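Local coordinates for protein cellulase IBT99 (Metagenomes, PDB 6WBT) that probably hydrolyses 6-phospho-alpha-glucosides, using NAD and a manganese ion as a family 4 glycoside hydrolase from gut microorganisms, at residues 35-46 / 65-76. Sequence-based numbering, arbitrary orientation.
Sequences ELWLYDIDEERQ and VLKVTVNPKEAF. With NAD (nicotinamide-adenine-dinucleotide), chain G.
W37 lies in a slot between strand 66-69 and helix 72-76. K67 CB sits over the centre of its six-membered ring, 3.4 Å from the centroid, a CH-pi contact; E74 O covers the opposite face toward the rim, and T69 CG2 abuts the ring edge, near its plane, 3.5 Å from W37 CZ3. Replacing W37 by an alanine is likely to open a gap between strand 66-69 and helix 72-76, leaving K67 CB and T69 CG2 without the ring they pack on. With CG anti to the backbone N (chi1 167°), the Y39 ring is turned toward helix 72-76. The A75 methyl fits against it, CB 3.6 Å from Y39 CD1, while F76 points its edge at the Y39 face in a T-shaped pair, planes at 63°. On the other side of the sheet, L66 CD1 wedges between L36 and L38, 3.8 Å from L38 CG, and helix 43-60 covers L38 and L66. Parallel ladder bonds such as K67 N to L36 O (2.8 Å) join the strands. Just past Y39, D40 OD1 accepts from the adenosine ribose O2B of NAD: the acid that follows the second strand of a Rossmann-fold beta-alpha-beta unit and receives the NAD ribose.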
ATOM      1  N   GLU A  35      25.466  39.995  -4.098  1.00 73.34           N
ATOM      2  CA  GLU A  35      25.999  40.263  -2.772  1.00 73.66           C
ATOM      3  C   GLU A  35      26.155  38.949  -2.022  1.00 69.46           C
ATOM      4  O   GLU A  35      25.445  37.976  -2.289  1.00 68.48           O
ATOM      5  CB  GLU A  35      25.099  41.210  -1.967  1.00 77.41           C
ATOM      6  CG  GLU A  35      25.128  42.656  -2.428  1.00 82.22           C
ATOM      7  CD  GLU A  35      24.205  43.537  -1.610  1.00 85.79           C
ATOM      8  OE1 GLU A  35      24.704  44.465  -0.940  1.00 87.80           O
ATOM      9  OE2 GLU A  35      22.982  43.293  -1.631  1.00 86.68           O
ATOM     10  N   LEU A  36      27.090  38.934  -1.077  1.00 65.27           N
ATOM     11  CA  LEU A  36      27.301  37.803  -0.181  1.00 60.79           C
ATOM     12  C   LEU A  36      26.939  38.245   1.230  1.00 57.79           C
ATOM     13  O   LEU A  36      27.531  39.192   1.757  1.00 58.24           O
ATOM     14  CB  LEU A  36      28.746  37.311  -0.241  1.00 60.80           C
ATOM     15  CG  LEU A  36      29.035  35.980   0.460  1.00 59.68           C
ATOM     16  CD1 LEU A  36      28.376  34.828  -0.284  1.00 59.47           C
ATOM     17  CD2 LEU A  36      30.533  35.751   0.599  1.00 60.31           C
ATOM     18  N   TRP A  37      25.970  37.565   1.837  1.00 54.44           N
ATOM     19  CA  TRP A  37      25.447  37.940   3.143  1.00 52.45           C
ATOM     20  C   TRP A  37      25.784  36.871   4.172  1.00 49.58           C
ATOM     21  O   TRP A  37      25.607  35.675   3.915  1.00 47.08           O
ATOM     22  CB  TRP A  37      23.933  38.159   3.082  1.00 52.92           C
ATOM     23  CG  TRP A  37      23.548  39.471   2.472  1.00 54.25           C
ATOM     24  CD1 TRP A  37      23.458  39.763   1.143  1.00 54.04           C
ATOM     25  CD2 TRP A  37      23.201  40.674   3.171  1.00 55.04           C
ATOM     26  NE1 TRP A  37      23.077  41.071   0.970  1.00 54.96           N
ATOM     27  CE2 TRP A  37      22.913  41.653   2.200  1.00 55.93           C
ATOM     28  CE3 TRP A  37      23.108  41.017   4.523  1.00 55.25           C
ATOM     29  CZ2 TRP A  37      22.537  42.951   2.537  1.00 57.56           C
ATOM     30  CZ3 TRP A  37      22.734  42.308   4.855  1.00 56.35           C
ATOM     31  CH2 TRP A  37      22.453  43.258   3.867  1.00 57.27           C
ATOM     32  N   LEU A  38      26.266  37.306   5.332  1.00 50.16           N
ATOM     33  CA  LEU A  38      26.540  36.427   6.462  1.00 49.71           C
ATOM     34  C   LEU A  38      25.564  36.786   7.573  1.00 52.43           C
ATOM     35  O   LEU A  38      25.651  37.872   8.155  1.00 55.00           O
ATOM     36  CB  LEU A  38      27.986  36.569   6.931  1.00 47.46           C
ATOM     37  CG  LEU A  38      29.081  36.206   5.926  1.00 47.20           C
ATOM     38  CD1 LEU A  38      30.451  36.376   6.560  1.00 47.17           C
ATOM     39  CD2 LEU A  38      28.901  34.787   5.402  1.00 46.13           C
ATOM     40  N   TYR A  39      24.634  35.883   7.863  1.00 50.97           N
ATOM     41  CA  TYR A  39      23.638  36.086   8.904  1.00 50.08           C
ATOM     42  C   TYR A  39      23.881  35.115  10.049  1.00 49.48           C
ATOM     43  O   TYR A  39      24.225  33.950   9.828  1.00 48.21           O
ATOM     44  CB  TYR A  39      22.220  35.898   8.360  1.00 48.96           C
ATOM     45  CG  TYR A  39      21.168  35.777   9.440  1.00 50.01           C
ATOM     46  CD1 TYR A  39      20.722  36.897  10.129  1.00 52.11           C
ATOM     47  CD2 TYR A  39      20.621  34.543   9.769  1.00 49.41           C
ATOM     48  CE1 TYR A  39      19.760  36.791  11.119  1.00 53.36           C
ATOM     49  CE2 TYR A  39      19.660  34.427  10.757  1.00 50.51           C
ATOM     50  CZ  TYR A  39      19.234  35.553  11.428  1.00 52.52           C
ATOM     51  OH  TYR A  39      18.278  35.437  12.410  1.00 53.19           O
ATOM     52  N   ASP A  40      23.691  35.602  11.271  1.00 50.03           N
ATOM     53  CA  ASP A  40      23.885  34.789  12.462  1.00 49.75           C
ATOM     54  C   ASP A  40      23.183  35.469  13.626  1.00 51.67           C
ATOM     55  O   ASP A  40      22.877  36.663  13.580  1.00 55.53           O
ATOM     56  CB  ASP A  40      25.373  34.589  12.764  1.00 50.26           C
ATOM     57  CG  ASP A  40      25.635  33.365  13.605  1.00 50.38           C
ATOM     58  OD1 ASP A  40      24.947  33.179  14.634  1.00 50.08           O
ATOM     59  OD2 ASP A  40      26.526  32.577  13.223  1.00 50.99           O
ATOM     60  N   ILE A  41      22.922  34.685  14.673  1.00 49.53           N
ATOM     61  CA  ILE A  41      22.345  35.228  15.898  1.00 50.03           C
ATOM     62  C   ILE A  41      23.411  35.644  16.904  1.00 51.44           C
ATOM     63  O   ILE A  41      23.106  36.397  17.838  1.00 52.92           O
ATOM     64  CB  ILE A  41      21.383  34.223  16.559  1.00 49.58           C
ATOM     65  CG1 ILE A  41      22.142  32.977  17.011  1.00 50.32           C
ATOM     66  CG2 ILE A  41      20.259  33.852  15.602  1.00 48.62           C
ATOM     67  CD1 ILE A  41      21.297  32.005  17.795  1.00 50.73           C
ATOM     68  N   ASP A  42      24.648  35.181  16.741  1.00 51.51           N
ATOM     69  CA  ASP A  42      25.758  35.567  17.608  1.00 53.79           C
ATOM     70  C   ASP A  42      26.579  36.619  16.872  1.00 55.62           C
ATOM     71  O   ASP A  42      27.258  36.312  15.887  1.00 54.38           O
ATOM     72  CB  ASP A  42      26.607  34.350  17.978  1.00 54.59           C
ATOM     73  CG  ASP A  42      27.597  34.634  19.108  1.00 57.09           C
ATOM     74  OD1 ASP A  42      27.709  35.801  19.544  1.00 58.94           O
ATOM     75  OD2 ASP A  42      28.265  33.685  19.568  1.00 56.47           O
ATOM     76  N   GLU A  43      26.521  37.861  17.354  1.00 58.42           N
ATOM     77  CA  GLU A  43      27.157  38.961  16.635  1.00 59.53           C
ATOM     78  C   GLU A  43      28.676  38.883  16.734  1.00 58.44           C
ATOM     79  O   GLU A  43      29.380  39.018  15.726  1.00 56.93           O
ATOM     80  CB  GLU A  43      26.648  40.301  17.167  1.00 62.84           C
ATOM     81  CG  GLU A  43      27.058  41.509  16.333  1.00 65.76           C
ATOM     82  CD  GLU A  43      26.390  42.789  16.803  1.00 69.78           C
ATOM     83  OE1 GLU A  43      25.800  42.780  17.905  1.00 71.35           O
ATOM     84  OE2 GLU A  43      26.450  43.799  16.073  1.00 71.39           O
ATOM     85  N   GLU A  44      29.200  38.660  17.941  1.00 60.62           N
ATOM     86  CA  GLU A  44      30.648  38.686  18.135  1.00 61.66           C
ATOM     87  C   GLU A  44      31.327  37.503  17.456  1.00 59.09           C
ATOM     88  O   GLU A  44      32.420  37.646  16.894  1.00 60.12           O
ATOM     89  CB  GLU A  44      30.976  38.714  19.626  1.00 64.41           C
ATOM     90  CG  GLU A  44      30.367  39.889  20.374  1.00 68.47           C
ATOM     91  CD  GLU A  44      30.508  41.198  19.618  1.00 72.48           C
ATOM     92  OE1 GLU A  44      29.477  41.742  19.172  1.00 73.69           O
ATOM     93  OE2 GLU A  44      31.651  41.679  19.464  1.00 74.35           O
ATOM     94  N   ARG A  45      30.702  36.324  17.500  1.00 53.92           N
ATOM     95  CA  ARG A  45      31.294  35.156  16.854  1.00 51.39           C
ATOM     96  C   ARG A  45      31.315  35.313  15.340  1.00 50.67           C
ATOM     97  O   ARG A  45      32.281  34.911  14.681  1.00 50.59           O
ATOM     98  CB  ARG A  45      30.534  33.889  17.249  1.00 50.91           C
ATOM     99  CG  ARG A  45      31.075  32.619  16.609  1.00 50.35           C
ATOM    100  CD  ARG A  45      30.206  31.414  16.934  1.00 50.25           C
ATOM    101  NE  ARG A  45      30.701  30.198  16.293  1.00 48.95           N
ATOM    102  CZ  ARG A  45      31.521  29.328  16.874  1.00 47.12           C
ATOM    103  NH1 ARG A  45      31.941  29.534  18.115  1.00 46.96           N
ATOM    104  NH2 ARG A  45      31.922  28.249  16.215  1.00 45.82           N
ATOM    105  N   GLN A  46      30.260  35.899  14.770  1.00 50.03           N
ATOM    106  CA  GLN A  46      30.205  36.070  13.323  1.00 47.93           C
ATOM    107  C   GLN A  46      31.199  37.123  12.847  1.00 48.17           C
ATOM    108  O   GLN A  46      31.781  36.989  11.764  1.00 48.03           O
ATOM    109  CB  GLN A  46      28.786  36.440  12.891  1.00 47.38           C
ATOM    110  CG  GLN A  46      28.662  36.779  11.418  1.00 46.42           C
ATOM    111  CD  GLN A  46      27.225  36.924  10.975  1.00 46.04           C
ATOM    112  OE1 GLN A  46      26.716  36.104  10.214  1.00 43.67           O
ATOM    113  NE2 GLN A  46      26.559  37.971  11.451  1.00 47.77           N
ATOM    114  N   VAL A  65      31.165  41.958  -2.974  1.00 64.28           N
ATOM    115  CA  VAL A  65      30.837  42.742  -1.788  1.00 65.28           C
ATOM    116  C   VAL A  65      30.269  41.822  -0.715  1.00 65.58           C
ATOM    117  O   VAL A  65      29.423  40.962  -0.993  1.00 64.31           O
ATOM    118  CB  VAL A  65      29.853  43.871  -2.148  1.00 66.18           C
ATOM    119  CG1 VAL A  65      28.723  43.338  -3.018  1.00 65.89           C
ATOM    120  CG2 VAL A  65      29.301  44.525  -0.890  1.00 66.36           C
ATOM    121  N   LEU A  66      30.738  41.996   0.518  1.00 66.40           N
ATOM    122  CA  LEU A  66      30.323  41.179   1.649  1.00 64.06           C
ATOM    123  C   LEU A  66      29.539  42.029   2.638  1.00 66.23           C
ATOM    124  O   LEU A  66      30.023  43.076   3.083  1.00 68.05           O
ATOM    125  CB  LEU A  66      31.531  40.548   2.346  1.00 61.13           C
ATOM    126  CG  LEU A  66      31.233  39.736   3.608  1.00 60.12           C
ATOM    127  CD1 LEU A  66      30.421  38.495   3.275  1.00 59.02           C
ATOM    128  CD2 LEU A  66      32.520  39.364   4.325  1.00 58.71           C
ATOM    129  N   LYS A  67      28.337  41.576   2.982  1.00 66.89           N
ATOM    130  CA  LYS A  67      27.499  42.230   3.978  1.00 66.48           C
ATOM    131  C   LYS A  67      27.313  41.295   5.165  1.00 64.02           C
ATOM    132  O   LYS A  67      27.013  40.109   4.987  1.00 64.78           O
ATOM    133  CB  LYS A  67      26.141  42.617   3.389  1.00 66.79           C
ATOM    134  CG  LYS A  67      26.227  43.414   2.096  1.00 68.78           C
ATOM    135  CD  LYS A  67      25.669  44.820   2.257  1.00 71.17           C
ATOM    136  CE  LYS A  67      26.545  45.672   3.162  1.00 72.86           C
ATOM    137  NZ  LYS A  67      26.048  47.072   3.257  1.00 75.02           N
ATOM    138  N   VAL A  68      27.498  41.825   6.370  1.00 60.37           N
ATOM    139  CA  VAL A  68      27.376  41.059   7.603  1.00 56.24           C
ATOM    140  C   VAL A  68      26.302  41.707   8.461  1.00 55.17           C
ATOM    141  O   VAL A  68      26.296  42.931   8.638  1.00 56.96           O
ATOM    142  CB  VAL A  68      28.715  40.984   8.361  1.00 54.63           C
ATOM    143  CG1 VAL A  68      28.556  40.188   9.647  1.00 52.71           C
ATOM    144  CG2 VAL A  68      29.789  40.369   7.477  1.00 54.05           C
ATOM    145  N   THR A  69      25.395  40.891   8.991  1.00 53.70           N
ATOM    146  CA  THR A  69      24.293  41.413   9.786  1.00 54.14           C
ATOM    147  C   THR A  69      23.782  40.331  10.724  1.00 53.12           C
ATOM    148  O   THR A  69      24.024  39.137  10.522  1.00 49.98           O
ATOM    149  CB  THR A  69      23.149  41.919   8.902  1.00 54.15           C
ATOM    150  OG1 THR A  69      22.102  42.440   9.728  1.00 56.01           O
ATOM    151  CG2 THR A  69      22.598  40.783   8.057  1.00 52.05           C
ATOM    152  N   VAL A  70      23.072  40.775  11.760  1.00 54.87           N
ATOM    153  CA  VAL A  70      22.327  39.894  12.648  1.00 54.84           C
ATOM    154  C   VAL A  70      20.827  40.118  12.558  1.00 57.96           C
ATOM    155  O   VAL A  70      20.069  39.443  13.258  1.00 59.61           O
ATOM    156  CB  VAL A  70      22.800  40.037  14.110  1.00 52.75           C
ATOM    157  CG1 VAL A  70      24.250  39.595  14.248  1.00 52.18           C
ATOM    158  CG2 VAL A  70      22.626  41.470  14.588  1.00 52.85           C
ATOM    159  N   ASN A  71      20.376  41.047  11.715  1.00 59.17           N
ATOM    160  CA  ASN A  71      18.954  41.320  11.555  1.00 62.21           C
ATOM    161  C   ASN A  71      18.383  40.406  10.480  1.00 60.75           C
ATOM    162  O   ASN A  71      18.861  40.438   9.337  1.00 60.53           O
ATOM    163  CB  ASN A  71      18.728  42.777  11.179  1.00 66.80           C
ATOM    164  CG  ASN A  71      17.261  43.106  10.969  1.00 69.40           C
ATOM    165  OD1 ASN A  71      16.779  43.151   9.836  1.00 70.46           O
ATOM    166  ND2 ASN A  71      16.544  43.342  12.062  1.00 70.74           N
ATOM    167  N   PRO A  72      17.377  39.582  10.789  1.00 59.38           N
ATOM    168  CA  PRO A  72      16.875  38.648   9.766  1.00 58.57           C
ATOM    169  C   PRO A  72      16.185  39.338   8.603  1.00 58.52           C
ATOM    170  O   PRO A  72      16.298  38.870   7.463  1.00 56.33           O
ATOM    171  CB  PRO A  72      15.911  37.751  10.555  1.00 57.91           C
ATOM    172  CG  PRO A  72      15.496  38.573  11.724  1.00 60.13           C
ATOM    173  CD  PRO A  72      16.691  39.412  12.080  1.00 60.23           C
ATOM    174  N   LYS A  73      15.469  40.438   8.851  1.00 61.08           N
ATOM    175  CA  LYS A  73      14.786  41.118   7.754  1.00 63.10           C
ATOM    176  C   LYS A  73      15.783  41.713   6.768  1.00 64.58           C
ATOM    177  O   LYS A  73      15.581  41.632   5.551  1.00 63.45           O
ATOM    178  CB  LYS A  73      13.852  42.201   8.294  1.00 65.98           C
ATOM    179  CG  LYS A  73      12.990  42.840   7.216  1.00 68.71           C
ATOM    180  CD  LYS A  73      11.895  43.713   7.800  1.00 70.47           C
ATOM    181  CE  LYS A  73      10.968  44.222   6.706  1.00 71.24           C
ATOM    182  NZ  LYS A  73       9.844  45.032   7.249  1.00 73.39           N
ATOM    183  N   GLU A  74      16.867  42.307   7.269  1.00 68.00           N
ATOM    184  CA  GLU A  74      17.905  42.806   6.374  1.00 69.85           C
ATOM    185  C   GLU A  74      18.657  41.664   5.701  1.00 66.94           C
ATOM    186  O   GLU A  74      19.112  41.808   4.560  1.00 68.11           O
ATOM    187  CB  GLU A  74      18.877  43.703   7.141  1.00 73.76           C
ATOM    188  CG  GLU A  74      19.969  44.322   6.281  1.00 78.02           C
ATOM    189  CD  GLU A  74      20.905  45.211   7.075  1.00 81.95           C
ATOM    190  OE1 GLU A  74      22.031  45.469   6.598  1.00 82.86           O
ATOM    191  OE2 GLU A  74      20.515  45.653   8.177  1.00 83.86           O
ATOM    192  N   ALA A  75      18.783  40.524   6.379  1.00 61.91           N
ATOM    193  CA  ALA A  75      19.549  39.410   5.830  1.00 57.54           C
ATOM    194  C   ALA A  75      18.763  38.643   4.775  1.00 52.82           C
ATOM    195  O   ALA A  75      19.333  38.214   3.765  1.00 51.37           O
ATOM    196  CB  ALA A  75      19.984  38.468   6.952  1.00 57.43           C
ATOM    197  N   PHE A  76      17.461  38.460   4.983  1.00 51.14           N
ATOM    198  CA  PHE A  76      16.662  37.587   4.135  1.00 50.31           C
ATOM    199  C   PHE A  76      15.773  38.335   3.149  1.00 50.80           C
ATOM    200  O   PHE A  76      15.035  37.689   2.401  1.00 50.69           O
ATOM    201  CB  PHE A  76      15.801  36.658   4.998  1.00 49.88           C
ATOM    202  CG  PHE A  76      16.600  35.737   5.876  1.00 50.37           C
ATOM    203  CD1 PHE A  76      17.402  34.754   5.322  1.00 49.81           C
ATOM    204  CD2 PHE A  76      16.543  35.850   7.255  1.00 50.79           C
ATOM    205  CE1 PHE A  76      18.139  33.907   6.126  1.00 49.82           C
ATOM    206  CE2 PHE A  76      17.277  35.004   8.065  1.00 50.12           C
ATOM    207  CZ  PHE A  76      18.075  34.032   7.499  1.00 50.11           C
TER
HETATM  208  PA  NAD G 503      29.615  26.150  14.843  1.00 60.71           P
HETATM  209  O1A NAD G 503      29.052  25.925  16.206  1.00 60.66           O
HETATM  210  O2A NAD G 503      31.087  26.370  14.719  1.00 60.79           O
HETATM  211  O5B NAD G 503      28.831  27.370  14.152  1.00 59.49           O
HETATM  212  C5B NAD G 503      27.382  27.317  14.044  1.00 58.93           C
HETATM  213  C4B NAD G 503      26.844  28.717  13.870  1.00 58.74           C
HETATM  214  O4B NAD G 503      25.392  28.682  13.820  1.00 58.72           O
HETATM  215  C3B NAD G 503      27.194  29.718  14.984  1.00 58.92           C
HETATM  216  O3B NAD G 503      27.685  30.922  14.407  1.00 58.79           O
HETATM  217  C2B NAD G 503      25.842  29.964  15.663  1.00 59.17           C
HETATM  218  O2B NAD G 503      25.752  31.199  16.339  1.00 58.27           O
HETATM  219  C1B NAD G 503      24.916  29.840  14.462  1.00 59.38           C
HETATM  220  N9A NAD G 503      23.510  29.660  14.805  1.00 60.57           N
HETATM  221  C8A NAD G 503      23.008  28.946  15.864  1.00 61.63           C
HETATM  222  N7A NAD G 503      21.700  28.964  15.932  1.00 62.42           N
HETATM  223  C5A NAD G 503      21.311  29.749  14.858  1.00 61.78           C
HETATM  224  C6A NAD G 503      20.045  30.152  14.391  1.00 61.66           C
HETATM  225  N6A NAD G 503      18.899  29.807  14.972  1.00 62.06           N
HETATM  226  N1A NAD G 503      20.007  30.940  13.290  1.00 61.36           N
HETATM  227  C2A NAD G 503      21.164  31.286  12.712  1.00 61.28           C
HETATM  228  N3A NAD G 503      22.407  30.967  13.061  1.00 61.17           N
HETATM  229  C4A NAD G 503      22.418  30.188  14.155  1.00 61.40           C
HETATM  230  O3  NAD G 503      29.204  24.919  13.901  1.00 63.16           O
HETATM  231  PN  NAD G 503      30.024  24.062  12.821  1.00 64.77           P
HETATM  232  O1N NAD G 503      30.668  24.994  11.850  1.00 65.78           O
HETATM  233  O2N NAD G 503      30.884  23.075  13.538  1.00 64.49           O
HETATM  234  O5D NAD G 503      28.820  23.290  12.098  1.00 65.09           O
HETATM  235  C5D NAD G 503      27.735  24.086  11.560  1.00 64.02           C
HETATM  236  C4D NAD G 503      26.598  23.175  11.169  1.00 63.82           C
HETATM  237  O4D NAD G 503      26.982  22.415  10.000  1.00 64.07           O
HETATM  238  C3D NAD G 503      26.195  22.124  12.214  1.00 64.18           C
HETATM  239  O3D NAD G 503      24.779  22.074  12.320  1.00 65.01           O
HETATM  240  C2D NAD G 503      26.750  20.845  11.579  1.00 63.47           C
HETATM  241  O2D NAD G 503      26.183  19.643  12.073  1.00 62.16           O
HETATM  242  C1D NAD G 503      26.437  21.111  10.112  1.00 65.22           C
HETATM  243  N1N NAD G 503      27.177  20.199   9.196  1.00 67.80           N
HETATM  244  C2N NAD G 503      26.509  19.189   8.556  1.00 69.46           C
HETATM  245  C3N NAD G 503      27.185  18.313   7.720  1.00 71.34           C
HETATM  246  C7N NAD G 503      26.380  17.260   7.001  1.00 73.81           C
HETATM  247  O7N NAD G 503      26.873  16.153   6.807  1.00 75.16           O
HETATM  248  N7N NAD G 503      25.170  17.595   6.574  1.00 74.43           N
HETATM  249  C4N NAD G 503      28.560  18.452   7.565  1.00 70.34           C
HETATM  250  C5N NAD G 503      29.215  19.493   8.188  1.00 69.07           C
HETATM  251  C6N NAD G 503      28.506  20.356   8.995  1.00 67.87           C
HETATM  252  O   HOH W   1      18.900  37.189  14.607  1.00 46.85           O